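Local coordinates for protein putative glutaryl-CoA dehydrogenase (PDB 2EBA) that probably is an acyl-CoA dehydrogenase-type flavoprotein that carries bound flavin-adenine dinucleotide in a four-chain assembly, at residues P49-L54 against S91-Q96; R23-K28 against T45-R50; P32-W37 against E83-G88; P63-A68 against Q112-L117. All coordinates share one frame; numbering follows the deposited sequence.

Interaction 1 (P49-L54 against S91-Q96); sequences PRFAEL and SFVSVQ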
loop_
_atom_site.group_PDB
_atom_site.type_symbol
_atom_site.label_atom_id
_atom_site.label_comp_id
_atom_site.label_asym_id
_atom_site.label_seq_id
_atom_site.Cartn_x
_atom_site.Cartn_y
_atom_site.Cartn_z
ATOM N N PRO A 49 8.690 -1.505 41.780
ATOM C CA PRO A 49 7.914 -1.336 43.008
ATOM C C PRO A 49 6.857 -0.242 42.811
ATOM O O PRO A 49 5.761 -0.329 43.400
ATOM C CB PRO A 49 8.971 -0.949 44.071
ATOM C CG PRO A 49 10.311 -1.004 43.321
ATOM C CD PRO A 49 10.095 -1.819 42.101
ATOM N N ARG A 50 7.136 0.760 41.986
ATOM C CA ARG A 50 6.160 1.833 41.749
ATOM C C ARG A 50 4.938 1.236 41.008
ATOM O O ARG A 50 3.810 1.568 41.333
ATOM C CB ARG A 50 6.735 2.966 40.895
ATOM C CG ARG A 50 7.875 3.678 41.604
ATOM C CD ARG A 50 7.455 4.303 42.928
ATOM N NE ARG A 50 6.643 5.485 42.689
ATOM C CZ ARG A 50 5.329 5.549 42.886
ATOM N NH1 ARG A 50 4.658 4.477 43.333
ATOM N NH2 ARG A 50 4.677 6.674 42.621
ATOM N N PHE A 51 5.162 0.378 40.006
ATOM C CA PHE A 51 4.044 -0.233 39.256
ATOM C C PHE A 51 3.216 -1.064 40.215
ATOM O O PHE A 51 1.998 -1.094 40.111
ATOM C CB PHE A 51 4.517 -1.187 38.164
ATOM C CG PHE A 51 5.318 -0.549 37.081
ATOM C CD1 PHE A 51 5.295 0.820 36.854
ATOM C CD2 PHE A 51 6.102 -1.341 36.263
ATOM C CE1 PHE A 51 6.059 1.366 35.826
ATOM C CE2 PHE A 51 6.848 -0.797 35.236
ATOM C CZ PHE A 51 6.831 0.544 35.023
ATOM N N ALA A 52 3.903 -1.780 41.105
ATOM C CA ALA A 52 3.232 -2.638 42.082
ATOM C C ALA A 52 2.317 -1.767 42.926
ATOM O O ALA A 52 1.141 -2.065 43.107
ATOM C CB ALA A 52 4.259 -3.331 42.956
ATOM N N GLU A 53 2.864 -0.663 43.416
ATOM C CA GLU A 53 2.097 0.271 44.229
ATOM C C GLU A 53 0.893 0.880 43.515
ATOM O O GLU A 53 -0.104 1.231 44.151
ATOM C CB GLU A 53 3.013 1.382 44.723
ATOM C CG GLU A 53 3.694 1.044 46.013
ATOM C CD GLU A 53 5.100 1.593 46.084
ATOM O OE1 GLU A 53 5.326 2.728 45.612
ATOM O OE2 GLU A 53 5.982 0.889 46.619
ATOM N N LEU A 54 0.982 1.014 42.200
ATOM C CA LEU A 54 -0.129 1.575 41.442
ATOM C C LEU A 54 -1.105 0.505 41.011
ATOM O O LEU A 54 -2.160 0.810 40.453
ATOM C CB LEU A 54 0.369 2.338 40.212
ATOM C CG LEU A 54 0.875 3.737 40.542
ATOM C CD1 LEU A 54 2.283 3.703 41.118
ATOM C CD2 LEU A 54 0.843 4.546 39.281
ATOM N N SER A 91 5.977 -3.916 28.297
ATOM C CA SER A 91 6.391 -5.310 28.185
ATOM C C SER A 91 6.554 -5.953 29.550
ATOM O O SER A 91 6.107 -7.076 29.768
ATOM C CB SER A 91 7.716 -5.406 27.420
ATOM O OG SER A 91 7.544 -5.008 26.071
ATOM N N PHE A 92 7.206 -5.248 30.465
ATOM C CA PHE A 92 7.397 -5.790 31.795
ATOM C C PHE A 92 6.044 -6.129 32.416
ATOM O O PHE A 92 5.849 -7.227 32.932
ATOM C CB PHE A 92 8.156 -4.802 32.695
ATOM C CG PHE A 92 8.320 -5.288 34.114
ATOM C CD1 PHE A 92 7.355 -5.016 35.084
ATOM C CD2 PHE A 92 9.401 -6.092 34.458
ATOM C CE1 PHE A 92 7.462 -5.544 36.371
ATOM C CE2 PHE A 92 9.524 -6.630 35.747
ATOM C CZ PHE A 92 8.548 -6.357 36.706
ATOM N N VAL A 93 5.104 -5.190 32.364
ATOM C CA VAL A 93 3.789 -5.426 32.939
ATOM C C VAL A 93 3.023 -6.541 32.237
ATOM O O VAL A 93 2.283 -7.290 32.891
ATOM C CB VAL A 93 2.941 -4.151 32.941
ATOM C CG1 VAL A 93 1.562 -4.445 33.513
ATOM C CG2 VAL A 93 3.641 -3.091 33.756
ATOM N N SER A 94 3.199 -6.660 30.918
ATOM C CA SER A 94 2.514 -7.714 30.163
ATOM C C SER A 94 3.005 -9.085 30.602
ATOM O O SER A 94 2.209 -9.990 30.834
ATOM C CB SER A 94 2.761 -7.564 28.663
ATOM O OG SER A 94 2.271 -6.332 28.194
ATOM N N VAL A 95 4.323 -9.221 30.697
ATOM C CA VAL A 95 4.958 -10.457 31.112
ATOM C C VAL A 95 4.512 -10.850 32.516
ATOM O O VAL A 95 3.987 -11.936 32.721
ATOM C CB VAL A 95 6.485 -10.298 31.088
ATOM C CG1 VAL A 95 7.160 -11.568 31.590
ATOM C CG2 VAL A 95 6.927 -9.977 29.683
ATOM N N GLN A 96 4.705 -9.943 33.465
ATOM C CA GLN A 96 4.351 -10.152 34.869
ATOM C C GLN A 96 2.882 -10.468 35.061
ATOM O O GLN A 96 2.508 -11.353 35.837
ATOM C CB GLN A 96 4.678 -8.893 35.685
ATOM C CG GLN A 96 4.490 -9.058 37.193
ATOM C CD GLN A 96 5.729 -9.610 37.877
ATOM O OE1 GLN A 96 6.576 -10.240 37.243
ATOM N NE2 GLN A 96 5.835 -9.377 39.176
#

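Interaction 2 (R23-K28 against T45-R50); sequences RRFLEK and THLIPR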
loop_
_atom_site.group_PDB
_atom_site.type_symbol
_atom_site.label_atom_id
_atom_site.label_comp_id
_atom_site.label_asym_id
_atom_site.label_seq_id
_atom_site.Cartn_x
_atom_site.Cartn_y
_atom_site.Cartn_z
ATOM N N ARG A 23 -0.920 8.090 33.802
ATOM C CA ARG A 23 -0.210 9.118 33.033
ATOM C C ARG A 23 0.482 10.074 34.037
ATOM O O ARG A 23 1.615 10.484 33.777
ATOM C CB ARG A 23 -1.224 9.898 32.151
ATOM C CG ARG A 23 -0.593 11.084 31.415
ATOM C CD ARG A 23 -1.329 11.612 30.153
ATOM N NE ARG A 23 -1.763 10.553 29.242
ATOM C CZ ARG A 23 -2.281 10.752 28.026
ATOM N NH1 ARG A 23 -2.431 11.988 27.544
ATOM N NH2 ARG A 23 -2.680 9.715 27.298
ATOM N N ARG A 24 -0.129 10.433 35.165
ATOM C CA ARG A 24 0.562 11.333 36.102
ATOM C C ARG A 24 1.837 10.664 36.630
ATOM O O ARG A 24 2.898 11.262 36.638
ATOM C CB ARG A 24 -0.309 11.685 37.315
ATOM C CG ARG A 24 -1.139 12.913 37.038
ATOM C CD ARG A 24 -1.740 13.462 38.309
ATOM N NE ARG A 24 -3.187 13.268 38.315
ATOM C CZ ARG A 24 -3.817 12.324 39.000
ATOM N NH1 ARG A 24 -3.112 11.481 39.753
ATOM N NH2 ARG A 24 -5.134 12.196 38.905
ATOM N N PHE A 25 1.731 9.414 37.073
ATOM C CA PHE A 25 2.906 8.721 37.576
ATOM C C PHE A 25 4.008 8.620 36.534
ATOM O O PHE A 25 5.111 9.097 36.769
ATOM C CB PHE A 25 2.481 7.364 38.093
ATOM C CG PHE A 25 3.533 6.335 38.027
ATOM C CD1 PHE A 25 4.732 6.488 38.732
ATOM C CD2 PHE A 25 3.348 5.207 37.247
ATOM C CE1 PHE A 25 5.743 5.516 38.638
ATOM C CE2 PHE A 25 4.341 4.234 37.159
ATOM C CZ PHE A 25 5.545 4.397 37.856
ATOM N N LEU A 26 3.684 8.062 35.376
ATOM C CA LEU A 26 4.671 7.883 34.318
ATOM C C LEU A 26 5.312 9.117 33.756
ATOM O O LEU A 26 6.447 9.086 33.247
ATOM C CB LEU A 26 4.035 7.154 33.165
ATOM C CG LEU A 26 3.738 5.738 33.542
ATOM C CD1 LEU A 26 2.688 5.249 32.572
ATOM C CD2 LEU A 26 5.020 4.919 33.489
ATOM N N GLU A 27 4.545 10.189 33.808
ATOM C CA GLU A 27 4.956 11.451 33.257
ATOM C C GLU A 27 5.922 12.183 34.132
ATOM O O GLU A 27 6.736 12.994 33.656
ATOM C CB GLU A 27 3.732 12.304 33.052
ATOM C CG GLU A 27 3.932 13.367 32.040
ATOM C CD GLU A 27 2.757 13.400 31.104
ATOM O OE1 GLU A 27 1.654 13.818 31.523
ATOM O OE2 GLU A 27 2.926 12.972 29.948
ATOM N N LYS A 28 5.847 11.965 35.433
ATOM C CA LYS A 28 6.774 12.680 36.252
ATOM C C LYS A 28 7.927 11.750 36.615
ATOM O O LYS A 28 9.041 12.210 36.859
ATOM C CB LYS A 28 6.089 13.224 37.491
ATOM C CG LYS A 28 6.433 12.526 38.769
ATOM C CD LYS A 28 6.371 13.587 39.847
ATOM C CE LYS A 28 6.596 13.009 41.224
ATOM N NZ LYS A 28 7.189 14.110 42.030
ATOM N N THR A 45 14.594 -0.935 36.966
ATOM C CA THR A 45 14.055 -1.827 37.983
ATOM C C THR A 45 13.359 -1.112 39.128
ATOM O O THR A 45 12.364 -1.604 39.658
ATOM C CB THR A 45 15.162 -2.756 38.570
ATOM O OG1 THR A 45 16.206 -1.972 39.165
ATOM C CG2 THR A 45 15.752 -3.614 37.475
ATOM N N HIS A 46 13.866 0.056 39.519
ATOM C CA HIS A 46 13.286 0.822 40.620
ATOM C C HIS A 46 11.852 1.266 40.307
ATOM O O HIS A 46 11.190 1.887 41.145
ATOM C CB HIS A 46 14.107 2.068 40.874
ATOM C CG HIS A 46 14.069 3.034 39.726
ATOM N ND1 HIS A 46 13.617 4.327 39.853
ATOM C CD2 HIS A 46 14.368 2.869 38.426
ATOM C CE1 HIS A 46 13.645 4.918 38.668
ATOM N NE2 HIS A 46 14.099 4.056 37.777
ATOM N N LEU A 47 11.371 0.988 39.103
ATOM C CA LEU A 47 10.038 1.412 38.800
ATOM C C LEU A 47 9.078 0.251 39.028
ATOM O O LEU A 47 7.863 0.465 39.098
ATOM C CB LEU A 47 10.025 1.942 37.383
ATOM C CG LEU A 47 9.539 3.387 37.111
ATOM C CD1 LEU A 47 9.964 4.375 38.223
ATOM C CD2 LEU A 47 10.162 3.857 35.787
ATOM N N ILE A 48 9.612 -0.960 39.150
ATOM C CA ILE A 48 8.777 -2.122 39.395
ATOM C C ILE A 48 8.002 -1.947 40.722
ATOM O O ILE A 48 6.804 -2.229 40.788
ATOM C CB ILE A 48 9.626 -3.372 39.455
ATOM C CG1 ILE A 48 10.281 -3.565 38.090
ATOM C CG2 ILE A 48 8.800 -4.563 39.876
ATOM C CD1 ILE A 48 11.354 -4.574 38.076
ATOM N N PRO A 49 8.690 -1.505 41.780
ATOM C CA PRO A 49 7.914 -1.336 43.008
ATOM C C PRO A 49 6.857 -0.242 42.811
ATOM O O PRO A 49 5.761 -0.329 43.400
ATOM C CB PRO A 49 8.971 -0.949 44.071
ATOM C CG PRO A 49 10.311 -1.004 43.321
ATOM C CD PRO A 49 10.095 -1.819 42.101
ATOM N N ARG A 50 7.136 0.760 41.986
ATOM C CA ARG A 50 6.160 1.833 41.749
ATOM C C ARG A 50 4.938 1.236 41.008
ATOM O O ARG A 50 3.810 1.568 41.333
ATOM C CB ARG A 50 6.735 2.966 40.895
ATOM C CG ARG A 50 7.875 3.678 41.604
ATOM C CD ARG A 50 7.455 4.303 42.928
ATOM N NE ARG A 50 6.643 5.485 42.689
ATOM C CZ ARG A 50 5.329 5.549 42.886
ATOM N NH1 ARG A 50 4.658 4.477 43.333
ATOM N NH2 ARG A 50 4.677 6.674 42.621
#

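Interaction 3 (P32-W37 against E83-G88); sequences PHIRDW and ERVDSG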
loop_
_atom_site.group_PDB
_atom_site.type_symbol
_atom_site.label_atom_id
_atom_site.label_comp_id
_atom_site.label_asym_id
_atom_site.label_seq_id
_atom_site.Cartn_x
_atom_site.Cartn_y
_atom_site.Cartn_z
ATOM N N PRO A 32 10.575 11.526 31.789
ATOM C CA PRO A 32 11.752 12.397 31.844
ATOM C C PRO A 32 13.074 11.655 31.638
ATOM O O PRO A 32 14.085 12.274 31.336
ATOM C CB PRO A 32 11.673 13.012 33.243
ATOM C CG PRO A 32 10.210 13.042 33.503
ATOM C CD PRO A 32 9.753 11.693 33.005
ATOM N N HIS A 33 13.062 10.329 31.781
ATOM C CA HIS A 33 14.288 9.546 31.657
ATOM C C HIS A 33 14.322 8.510 30.547
ATOM O O HIS A 33 15.396 8.064 30.163
ATOM C CB HIS A 33 14.560 8.833 32.979
ATOM C CG HIS A 33 14.318 9.691 34.180
ATOM N ND1 HIS A 33 15.262 10.561 34.673
ATOM C CD2 HIS A 33 13.211 9.864 34.940
ATOM C CE1 HIS A 33 14.749 11.236 35.686
ATOM N NE2 HIS A 33 13.505 10.834 35.868
ATOM N N ILE A 34 13.162 8.121 30.036
ATOM C CA ILE A 34 13.103 7.096 29.002
ATOM C C ILE A 34 14.182 7.202 27.931
ATOM O O ILE A 34 14.709 6.182 27.497
ATOM C CB ILE A 34 11.737 7.052 28.308
ATOM C CG1 ILE A 34 11.621 5.748 27.527
ATOM C CG2 ILE A 34 11.589 8.239 27.380
ATOM C CD1 ILE A 34 11.834 4.520 28.405
ATOM N N ARG A 35 14.501 8.416 27.497
ATOM C CA ARG A 35 15.548 8.596 26.490
ATOM C C ARG A 35 16.790 7.890 26.983
ATOM O O ARG A 35 17.157 6.829 26.482
ATOM C CB ARG A 35 15.901 10.066 26.296
ATOM C CG ARG A 35 15.429 10.679 25.000
ATOM C CD ARG A 35 14.254 11.609 25.231
ATOM N NE ARG A 35 14.406 12.845 24.471
ATOM C CZ ARG A 35 13.657 13.930 24.642
ATOM N NH1 ARG A 35 12.693 13.937 25.558
ATOM N NH2 ARG A 35 13.878 15.010 23.897
ATOM N N ASP A 36 17.439 8.481 27.979
ATOM C CA ASP A 36 18.646 7.922 28.552
ATOM C C ASP A 36 18.570 6.419 28.799
ATOM O O ASP A 36 19.483 5.693 28.417
ATOM C CB ASP A 36 18.969 8.664 29.835
ATOM C CG ASP A 36 19.049 10.165 29.618
ATOM O OD1 ASP A 36 19.138 10.585 28.438
ATOM O OD2 ASP A 36 19.021 10.936 30.593
ATOM N N TRP A 37 17.512 5.932 29.421
ATOM C CA TRP A 37 17.456 4.503 29.667
ATOM C C TRP A 37 17.443 3.670 28.367
ATOM O O TRP A 37 18.138 2.650 28.291
ATOM C CB TRP A 37 16.242 4.158 30.520
ATOM C CG TRP A 37 16.219 4.819 31.870
ATOM C CD1 TRP A 37 17.295 5.249 32.625
ATOM C CD2 TRP A 37 15.058 5.042 32.680
ATOM N NE1 TRP A 37 16.859 5.716 33.847
ATOM C CE2 TRP A 37 15.494 5.598 33.909
ATOM C CE3 TRP A 37 13.684 4.818 32.489
ATOM C CZ2 TRP A 37 14.601 5.939 34.938
ATOM C CZ3 TRP A 37 12.805 5.155 33.507
ATOM C CH2 TRP A 37 13.267 5.713 34.714
ATOM N N GLU A 83 2.864 2.013 27.294
ATOM C CA GLU A 83 3.428 1.986 25.945
ATOM C C GLU A 83 3.617 3.372 25.377
ATOM O O GLU A 83 4.564 3.638 24.641
ATOM C CB GLU A 83 2.518 1.193 25.015
ATOM C CG GLU A 83 3.178 0.784 23.714
ATOM C CD GLU A 83 3.203 -0.719 23.538
ATOM O OE1 GLU A 83 2.228 -1.371 23.980
ATOM O OE2 GLU A 83 4.179 -1.239 22.955
ATOM N N ARG A 84 2.717 4.283 25.718
ATOM C CA ARG A 84 2.793 5.648 25.242
ATOM C C ARG A 84 4.148 6.258 25.665
ATOM O O ARG A 84 4.665 7.191 25.036
ATOM C CB ARG A 84 1.664 6.430 25.841
ATOM C CG ARG A 84 1.614 7.886 25.505
ATOM C CD ARG A 84 0.372 8.398 26.203
ATOM N NE ARG A 84 0.330 9.841 26.391
ATOM C CZ ARG A 84 1.100 10.525 27.245
ATOM N NH1 ARG A 84 2.007 9.904 28.009
ATOM N NH2 ARG A 84 0.954 11.843 27.358
ATOM N N VAL A 85 4.701 5.737 26.753
ATOM C CA VAL A 85 5.995 6.228 27.200
ATOM C C VAL A 85 7.036 5.398 26.445
ATOM O O VAL A 85 7.856 5.944 25.711
ATOM C CB VAL A 85 6.185 6.035 28.706
ATOM C CG1 VAL A 85 7.563 6.499 29.095
ATOM C CG2 VAL A 85 5.129 6.814 29.474
ATOM N N ASP A 86 6.986 4.079 26.637
ATOM C CA ASP A 86 7.900 3.153 25.978
ATOM C C ASP A 86 7.373 1.719 26.052
ATOM O O ASP A 86 6.900 1.286 27.102
ATOM C CB ASP A 86 9.274 3.212 26.628
ATOM C CG ASP A 86 10.317 2.427 25.849
ATOM O OD1 ASP A 86 10.868 2.972 24.865
ATOM O OD2 ASP A 86 10.566 1.256 26.209
ATOM N N SER A 87 7.466 0.990 24.936
ATOM C CA SER A 87 6.998 -0.397 24.856
ATOM C C SER A 87 7.714 -1.308 25.867
ATOM O O SER A 87 7.168 -2.325 26.292
ATOM C CB SER A 87 7.208 -0.961 23.437
ATOM O OG SER A 87 6.573 -0.183 22.434
ATOM N N GLY A 88 8.938 -0.956 26.241
ATOM C CA GLY A 88 9.658 -1.779 27.190
ATOM C C GLY A 88 9.002 -1.765 28.556
ATOM O O GLY A 88 8.970 -2.779 29.271
#

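Interaction 4 (P63-A68 against Q112-L117); sequences PEYGGA and QKREFL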
loop_
_atom_site.group_PDB
_atom_site.type_symbol
_atom_site.label_atom_id
_atom_site.label_comp_id
_atom_site.label_asym_id
_atom_site.label_seq_id
_atom_site.Cartn_x
_atom_site.Cartn_y
_atom_site.Cartn_z
ATOM N N PRO A 63 -8.337 -9.518 44.495
ATOM C CA PRO A 63 -7.616 -8.938 45.629
ATOM C C PRO A 63 -7.146 -10.021 46.599
ATOM O O PRO A 63 -6.185 -9.815 47.342
ATOM C CB PRO A 63 -8.652 -8.013 46.263
ATOM C CG PRO A 63 -9.472 -7.585 45.099
ATOM C CD PRO A 63 -9.650 -8.874 44.329
ATOM N N GLU A 64 -7.821 -11.169 46.578
ATOM C CA GLU A 64 -7.462 -12.281 47.459
ATOM C C GLU A 64 -6.009 -12.674 47.270
ATOM O O GLU A 64 -5.307 -13.009 48.227
ATOM C CB GLU A 64 -8.277 -13.522 47.153
ATOM C CG GLU A 64 -9.703 -13.302 46.828
ATOM C CD GLU A 64 -10.355 -14.615 46.502
ATOM O OE1 GLU A 64 -10.290 -15.530 47.356
ATOM O OE2 GLU A 64 -10.914 -14.740 45.394
ATOM N N TYR A 65 -5.581 -12.653 46.014
ATOM C CA TYR A 65 -4.227 -13.031 45.667
ATOM C C TYR A 65 -3.315 -11.828 45.521
ATOM O O TYR A 65 -2.196 -11.939 45.016
ATOM C CB TYR A 65 -4.260 -13.857 44.393
ATOM C CG TYR A 65 -4.968 -15.178 44.574
ATOM C CD1 TYR A 65 -4.354 -16.230 45.260
ATOM C CD2 TYR A 65 -6.251 -15.374 44.076
ATOM C CE1 TYR A 65 -4.997 -17.448 45.440
ATOM C CE2 TYR A 65 -6.907 -16.590 44.250
ATOM C CZ TYR A 65 -6.271 -17.626 44.934
ATOM O OH TYR A 65 -6.901 -18.845 45.090
ATOM N N GLY A 66 -3.803 -10.677 45.974
ATOM C CA GLY A 66 -3.019 -9.461 45.917
ATOM C C GLY A 66 -3.254 -8.653 44.666
ATOM O O GLY A 66 -2.499 -7.724 44.379
ATOM N N GLY A 67 -4.306 -8.998 43.930
ATOM C CA GLY A 67 -4.627 -8.299 42.700
ATOM C C GLY A 67 -5.543 -7.112 42.910
ATOM O O GLY A 67 -6.264 -7.040 43.901
ATOM N N ALA A 68 -5.522 -6.184 41.959
ATOM C CA ALA A 68 -6.332 -4.976 42.040
ATOM C C ALA A 68 -7.795 -5.233 41.716
ATOM O O ALA A 68 -8.666 -4.408 42.011
ATOM C CB ALA A 68 -5.766 -3.923 41.109
ATOM N N GLN A 112 0.628 -22.939 44.801
ATOM C CA GLN A 112 1.413 -22.076 43.925
ATOM C C GLN A 112 0.782 -20.692 43.855
ATOM O O GLN A 112 1.483 -19.686 43.776
ATOM C CB GLN A 112 1.509 -22.681 42.517
ATOM C CG GLN A 112 2.096 -24.084 42.505
ATOM C CD GLN A 112 1.996 -24.772 41.155
ATOM O OE1 GLN A 112 0.991 -24.668 40.458
ATOM N NE2 GLN A 112 3.038 -25.500 40.792
ATOM N N LYS A 113 -0.544 -20.646 43.906
ATOM C CA LYS A 113 -1.246 -19.373 43.844
ATOM C C LYS A 113 -1.022 -18.521 45.083
ATOM O O LYS A 113 -0.699 -17.339 44.973
ATOM C CB LYS A 113 -2.741 -19.599 43.620
ATOM C CG LYS A 113 -3.066 -20.074 42.215
ATOM C CD LYS A 113 -4.565 -20.133 41.952
ATOM C CE LYS A 113 -5.268 -21.210 42.769
ATOM N NZ LYS A 113 -6.732 -21.266 42.471
ATOM N N ARG A 114 -1.187 -19.119 46.261
ATOM C CA ARG A 114 -0.990 -18.395 47.516
ATOM C C ARG A 114 0.476 -18.027 47.719
ATOM O O ARG A 114 0.805 -17.001 48.307
ATOM C CB ARG A 114 -1.422 -19.242 48.707
ATOM C CG ARG A 114 -2.868 -19.690 48.733
ATOM C CD ARG A 114 -3.252 -19.969 50.189
ATOM N NE ARG A 114 -4.283 -20.995 50.357
ATOM C CZ ARG A 114 -5.472 -20.983 49.760
ATOM N NH1 ARG A 114 -6.331 -21.968 49.994
ATOM N NH2 ARG A 114 -5.801 -19.996 48.929
ATOM N N GLU A 115 1.351 -18.884 47.225
ATOM C CA GLU A 115 2.784 -18.705 47.362
ATOM C C GLU A 115 3.405 -17.624 46.463
ATOM O O GLU A 115 4.217 -16.817 46.916
ATOM C CB GLU A 115 3.451 -20.057 47.096
ATOM C CG GLU A 115 4.944 -20.127 47.324
ATOM C CD GLU A 115 5.511 -21.470 46.890
ATOM O OE1 GLU A 115 6.733 -21.677 47.075
ATOM O OE2 GLU A 115 4.738 -22.314 46.363
ATOM N N PHE A 116 3.010 -17.594 45.199
ATOM C CA PHE A 116 3.599 -16.636 44.279
ATOM C C PHE A 116 2.838 -15.365 43.940
ATOM O O PHE A 116 3.409 -14.269 43.986
ATOM C CB PHE A 116 3.960 -17.354 42.984
ATOM C CG PHE A 116 4.905 -18.501 43.185
ATOM C CD1 PHE A 116 6.143 -18.296 43.776
ATOM C CD2 PHE A 116 4.552 -19.786 42.802
ATOM C CE1 PHE A 116 7.014 -19.347 43.982
ATOM C CE2 PHE A 116 5.425 -20.844 43.006
ATOM C CZ PHE A 116 6.657 -20.620 43.597
ATOM N N LEU A 117 1.561 -15.507 43.613
ATOM C CA LEU A 117 0.753 -14.368 43.202
ATOM C C LEU A 117 0.881 -13.076 44.012
ATOM O O LEU A 117 0.989 -11.995 43.428
ATOM C CB LEU A 117 -0.719 -14.790 43.069
ATOM C CG LEU A 117 -0.970 -15.831 41.961
ATOM C CD1 LEU A 117 -2.457 -16.157 41.825
ATOM C CD2 LEU A 117 -0.431 -15.297 40.650
#

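Interaction 1 (P49-L54 against S91-Q96)
Phe51 has CG anti to its own carbonyl carbon (chi1 -63°) and Phe92 has CG anti to the backbone N (chi1 177°), torsions that bring CD2 of Phe51 up to Phe92 and Val93. The two rings meet inside the all-helical N-terminal domain of the acyl-CoA dehydrogenase fold, where the short helix 48-54 packs on the long helix 87-107. One ring atom of Phe51 does the touching. Its CD2 lies 4.1 Å from CD1 of Phe92, which arrives at the edge of the Phe51 ring, close to its plane, so the rings do not stack face to face. The backbones stay well apart, 8.2 Å between CA of Phe51 and CA of Val93, and the side chains alone bridge the gap. No hydrogen bond crosses; the contact is small, buried and wholly apolar. Leu82 of helix 72-85 touches both Phe51 and Val93, making this a three-helix junction, while Phe43 meets the Phe92 ring. The flavin-adenine dinucleotide lies about 10 Å from the Phe92 side chain. Val93 supplies the second partner: its CG2 methyl comes 3.9 Å from Phe51 CD2.

Interaction 2 (R23-K28 against T45-R50)
Helix 13-29 of the helical N-terminal domain packs here against the start of helix 48-54 and the turn that leads into it, and Phe25 is the side chain that spans the gap. Its ring reaches two residues at once. CE1 lies 3.5 Å from CB of Arg50, and CZ stands 4.2 Å from CG of Leu47, both partners being oblique to the ring. Arg50 runs past the phenylalanine in the opposite direction. Bends at chi2 (-60°) and chi3 (-73°) bring its guanidinium round so that the CE1-CD1 side of the Phe25 ring lies over one of its faces, off-centre: NH2 of Arg50 is 3.9 Å from CD1 of Phe25, the two planes being inclined by 58°. That tilt is far from a parallel stack. The polar end of Arg50 is occupied by carboxylates, Glu29 at NE and Glu53 at NH1. Ala30 also touches Leu47, and Phe51 and Leu54 of the same short helix pack on Phe25. No hydrogen bond joins the two segments. The chemistry therefore divides along the arginine: its CB and one guanidinium face meet the ring's CE1-CD1 side, while its charge is matched by acidic groups, an arrangement that probably limits the guanidinium's freedom to turn.

Interaction 3 (P32-W37 against E83-G88)
Ile34 and Asp86 approach with their side chains crossing at a slant, the hydrocarbon tip of one lying over the methylene and carboxylate carbon of the other. This is a contact between helix 31-39 and a helix break in the helical N-terminal domain of the acyl-CoA dehydrogenase fold: Ile34 belongs to helix 31-39, and Asp86 marks the break between helices 72-85 and 87-107. The isoleucine extends its CG1 branch anti to the backbone N (chi1 -165°) and then turns at chi2 (56°), which places CD1 3.4 Å from CB of Asp86 and 3.6 Å from its CG. Val85 adds a looser apolar touch, its CG1 4.3 Å from CB of Ile34. Thus the isoleucine covers the carbon skeleton of the aspartate, whose two oxygens have other work.

Asp86 is the N-cap of helix 87-107. Its OD2 accepts from Gly88 N at 2.7 Å, the donor standing 44° out of the carboxylate plane. OD1 forms a salt bridge with Arg353 of helix 351-361, and the same arginine donates to the carbonyl of Val85 and touches Ile34. A buried carboxylate is thus held by a helix start and a cation together, which would be expected to stabilise its negative charge. A second polar link crosses the break within the segment 83-88: Glu83 OE2 accepts from Ser87 OG at 2.7 Å through its anti lone pair.

Interaction 4 (P63-A68 against Q112-L117)
Apolar packing, led by Tyr65 and Leu117, makes up much of this contact between the loop that follows helix 48-54 and helix 110-121, in a peripheral part of the helical N-terminal domain. The Leu117 branch CD1 lies 3.8 Å from CG of Tyr65, approaching the ring obliquely, and Leu117 CB is 3.9 Å from CB of Tyr65. Lys113, one turn earlier on the helix, adds its methylene: CB is 3.6 Å from CE1 of Tyr65. Tyr65 reaches these groups because its CG is anti to the carbonyl carbon (chi1 -65°), which brings the ring against Leu117 and Lys113. Tyr105 of helix 87-107 touches both Tyr65 and Leu117, tying the same patch to a third element.

Backbone contacts come next. The chains are near here, with 5.7 Å between CA of Tyr65 and CA of Leu117, and the carbonyl O of Tyr65 comes 3.4 Å from C of Leu117. Gly66 follows with a positive phi of 92°, a backbone conformation that glycine adopts readily.

The polar group collects at the hydroxyl end of the ring. No hydrogen bond joins the two segments directly; Glu110, just before the helical segment, serves all three polar ends, hydrogen-bonded to Tyr65 and forming salt bridges with Lys113 and Arg114. This shared carboxylate probably helps hold the two cations near the phenol, where Lys113 NZ stands 3.6 Å from Tyr65 OH.

All four contacts lie in the helical N-terminal domain, and none carries a direct hydrogen bond across its segments. Interactions 1 and 2 both use helix 48-54 and share Arg50; they also touch, with Phe51 CD1 3.6 Å from Phe25 CE2, so two aromatic contacts merge into continuous packing. Interaction 3 is as buried as interaction 1, but there a hydrocarbon side chain covers a capping carboxylate. It meets interaction 2 through the rings of His46 and Trp37. Interaction 4 touches none of the others; its nearest neighbour is interaction 1, about 6 Å away between nearest atoms. It is the most peripheral and only partly buried, and its tyrosine combines apolar packing with a network of charges round one carboxylate.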